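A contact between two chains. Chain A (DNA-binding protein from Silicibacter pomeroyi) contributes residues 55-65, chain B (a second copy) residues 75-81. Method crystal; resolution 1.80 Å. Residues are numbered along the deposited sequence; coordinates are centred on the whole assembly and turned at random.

Chain A (55-65) DVIEFAKWMAA
Chain B 75-81: IVATIAE

The two stretches meet as a pair of nearly perpendicular helices from two copies of the protein, packed through alanines and the branched side chains of valine and isoleucine without a hydrogen bond between them. Helix 56-65 of chain A and helix 75-80 of chain B, the latter beginning earlier in its chain, cross at -81° with their axes 8.3 Å apart at closest approach. The register is set by Ala A60 and Ala B80, whose CA atoms lie 4.9 Å apart, and 351 Å² is buried in total.

Both backbones are regular, with phi near -60° and psi near -45° through most of the helices. Asp A55 (phi/psi -85/176, chi1 p) is the N-cap of the chain A helix: its OD1 accepts from Glu A58 N at 2.7 Å, while Asp A55 N donates to Glu A58 OE1 at 3.0 Å. This reciprocal box ties off the first turn, and regular i to i+4 bonds follow, from Phe A59 N to Asp A55 O (2.9 Å) through Ala A65 N to Lys A61 O (2.9 Å). In chain B, Ala B80 N bonds to Val B76 O at 2.8 Å and Glu B81 N to Ala B77 O at 2.9 Å.

Ala A60 is the center of the contact. Its CB points toward chain B and lies 3.5 Å from Val B76 O, 3.7 Å from Val B76 CG1 and 3.6 Å from Ile B79 CG2. The single methyl lets the partner backbone come this close. Ala B80 plays a similar part from the other helix, although its CB points sideways: that atom is 3.5 Å from Ala A60 O, 4.0 Å from Ala A60 CB and 3.6 Å from Ala A64 CB. One turn beyond Ala A60, Ala A64 thus extends the alanine packing.

Larger side chains fill the space beside these alanines. Val B76 (chi1 t) and Ile B79 (chi1 m, chi2 t) both point toward chain A and are buried. Ile B79 reaches toward the start of the chain A helix, where its CD1 lies 3.9 Å from Ile A57 CD1 and 4.4 Å from Val A56 CG1. Val A56 (chi1 t) and Ile A57 both set out sideways, but the end of Ile A57 comes nearer, with chi1 m and chi2 at 16°, between wells.

Glu A58, Thr B78 and Glu B81 point away from the other stretch; Lys A61 starts sideways, extended with chi1 m and the remaining angles t, is exposed and adds only slight cover. Trp A62 (chi1 t) is out of reach.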

# COMPACT_ATOMS: atom_id res chain seq x y z
N ASP A 55 5.11 1.72 3.18
CA ASP A 55 4.15 2.64 2.61
C ASP A 55 3.75 2.19 1.18
O ASP A 55 4.24 1.16 0.69
CB ASP A 55 4.60 4.13 2.69
CG ASP A 55 5.67 4.52 1.67
OD1 ASP A 55 5.85 3.86 0.62
OD2 ASP A 55 6.36 5.57 1.92
N VAL A 56 2.80 2.89 0.56
CA VAL A 56 2.28 2.50 -0.76
C VAL A 56 3.35 2.56 -1.85
O VAL A 56 3.37 1.72 -2.75
CB VAL A 56 1.04 3.36 -1.18
CG1 VAL A 56 0.60 3.02 -2.67
CG2 VAL A 56 -0.06 3.07 -0.21
N ILE A 57 4.24 3.56 -1.78
CA ILE A 57 5.21 3.77 -2.82
C ILE A 57 6.24 2.62 -2.72
O ILE A 57 6.63 2.03 -3.76
CB ILE A 57 5.92 5.15 -2.69
CG1 ILE A 57 5.02 6.34 -3.08
CG2 ILE A 57 7.14 5.18 -3.55
CD1 ILE A 57 3.61 6.10 -3.17
N GLU A 58 6.63 2.27 -1.48
CA GLU A 58 7.57 1.15 -1.23
C GLU A 58 6.88 -0.16 -1.73
O GLU A 58 7.53 -1.00 -2.33
CB GLU A 58 7.94 1.07 0.24
CG GLU A 58 8.75 2.26 0.73
CD GLU A 58 8.89 2.37 2.25
OE1 GLU A 58 8.06 1.84 2.97
OE2 GLU A 58 9.89 2.96 2.74
N PHE A 59 5.58 -0.32 -1.47
CA PHE A 59 4.85 -1.49 -1.95
C PHE A 59 4.90 -1.58 -3.46
O PHE A 59 5.10 -2.66 -4.03
CB PHE A 59 3.42 -1.42 -1.40
CG PHE A 59 2.48 -2.41 -1.96
CD1 PHE A 59 2.57 -3.75 -1.61
CD2 PHE A 59 1.38 -2.00 -2.74
CE1 PHE A 59 1.68 -4.65 -2.07
CE2 PHE A 59 0.46 -2.98 -3.26
CZ PHE A 59 0.62 -4.30 -2.91
N ALA A 60 4.57 -0.48 -4.14
CA ALA A 60 4.63 -0.45 -5.60
C ALA A 60 6.00 -0.90 -6.08
O ALA A 60 6.10 -1.72 -7.02
CB ALA A 60 4.24 1.02 -6.12
N LYS A 61 7.07 -0.37 -5.50
CA LYS A 61 8.39 -0.70 -5.98
C LYS A 61 8.73 -2.19 -5.73
O LYS A 61 9.37 -2.85 -6.54
CB LYS A 61 9.42 0.21 -5.33
CG LYS A 61 9.35 1.72 -5.83
CD LYS A 61 10.26 2.58 -4.97
CE LYS A 61 10.30 4.07 -5.43
NZ LYS A 61 11.29 4.93 -4.68
N TRP A 62 8.36 -2.67 -4.57
CA TRP A 62 8.60 -4.11 -4.17
C TRP A 62 7.88 -5.01 -5.18
O TRP A 62 8.44 -5.96 -5.71
CB TRP A 62 8.00 -4.34 -2.78
CG TRP A 62 8.20 -5.70 -2.15
CD1 TRP A 62 7.63 -6.88 -2.53
CD2 TRP A 62 8.87 -5.96 -0.92
NE1 TRP A 62 7.96 -7.88 -1.64
CE2 TRP A 62 8.73 -7.35 -0.65
CE3 TRP A 62 9.61 -5.19 -0.04
CZ2 TRP A 62 9.31 -7.96 0.46
CZ3 TRP A 62 10.15 -5.78 1.07
CH2 TRP A 62 9.99 -7.17 1.31
N MET A 63 6.60 -4.73 -5.43
CA MET A 63 5.83 -5.59 -6.31
C MET A 63 6.35 -5.54 -7.74
O MET A 63 6.43 -6.55 -8.38
CB MET A 63 4.32 -5.26 -6.21
CG MET A 63 3.74 -5.62 -4.82
SD MET A 63 3.94 -7.32 -4.20
CE MET A 63 3.09 -8.28 -5.47
N ALA A 64 6.75 -4.37 -8.21
CA ALA A 64 7.38 -4.26 -9.51
C ALA A 64 8.69 -4.99 -9.61
O ALA A 64 8.98 -5.60 -10.66
CB ALA A 64 7.63 -2.73 -9.89
N ALA A 65 9.49 -4.93 -8.57
CA ALA A 65 10.79 -5.65 -8.54
C ALA A 65 10.60 -7.16 -8.53
O ALA A 65 11.48 -7.89 -8.96
CB ALA A 65 11.66 -5.21 -7.33
N ILE B 75 -2.97 2.84 -10.57
CA ILE B 75 -2.31 3.77 -9.62
C ILE B 75 -0.96 3.17 -9.19
O ILE B 75 0.06 3.79 -9.27
CB ILE B 75 -3.20 4.03 -8.38
CG1 ILE B 75 -4.41 4.89 -8.77
CG2 ILE B 75 -2.37 4.70 -7.24
CD1 ILE B 75 -5.44 4.93 -7.74
N VAL B 76 -0.95 1.90 -8.79
CA VAL B 76 0.27 1.30 -8.25
C VAL B 76 1.32 1.07 -9.34
O VAL B 76 2.57 1.31 -9.15
CB VAL B 76 -0.08 -0.00 -7.48
CG1 VAL B 76 1.18 -0.82 -7.16
CG2 VAL B 76 -0.79 0.31 -6.17
N ALA B 77 0.87 0.63 -10.53
CA ALA B 77 1.77 0.47 -11.70
C ALA B 77 2.40 1.80 -12.12
O ALA B 77 3.59 1.88 -12.38
CB ALA B 77 1.04 -0.22 -12.92
N THR B 78 1.61 2.87 -12.09
CA THR B 78 2.10 4.19 -12.49
C THR B 78 3.18 4.64 -11.52
O THR B 78 4.24 5.11 -11.96
CB THR B 78 0.98 5.20 -12.54
OG1 THR B 78 0.05 4.80 -13.56
CG2 THR B 78 1.50 6.58 -12.85
N ILE B 79 2.95 4.45 -10.23
CA ILE B 79 3.93 4.75 -9.22
C ILE B 79 5.20 3.95 -9.44
O ILE B 79 6.28 4.48 -9.48
CB ILE B 79 3.40 4.52 -7.82
CG1 ILE B 79 2.36 5.58 -7.47
CG2 ILE B 79 4.50 4.51 -6.83
CD1 ILE B 79 1.51 5.22 -6.34
N ALA B 80 5.04 2.65 -9.62
CA ALA B 80 6.18 1.77 -9.73
C ALA B 80 7.06 2.09 -10.93
O ALA B 80 8.25 2.03 -10.87
CB ALA B 80 5.71 0.37 -9.79
N GLU B 81 6.43 2.40 -12.04
CA GLU B 81 7.12 2.62 -13.30
C GLU B 81 7.80 3.94 -13.45
O GLU B 81 8.33 4.20 -14.49
CB GLU B 81 6.15 2.52 -14.46
CG GLU B 81 5.99 1.13 -14.98
CD GLU B 81 4.68 0.93 -15.69
OE1 GLU B 81 4.30 1.78 -16.52
OE2 GLU B 81 4.02 -0.08 -15.40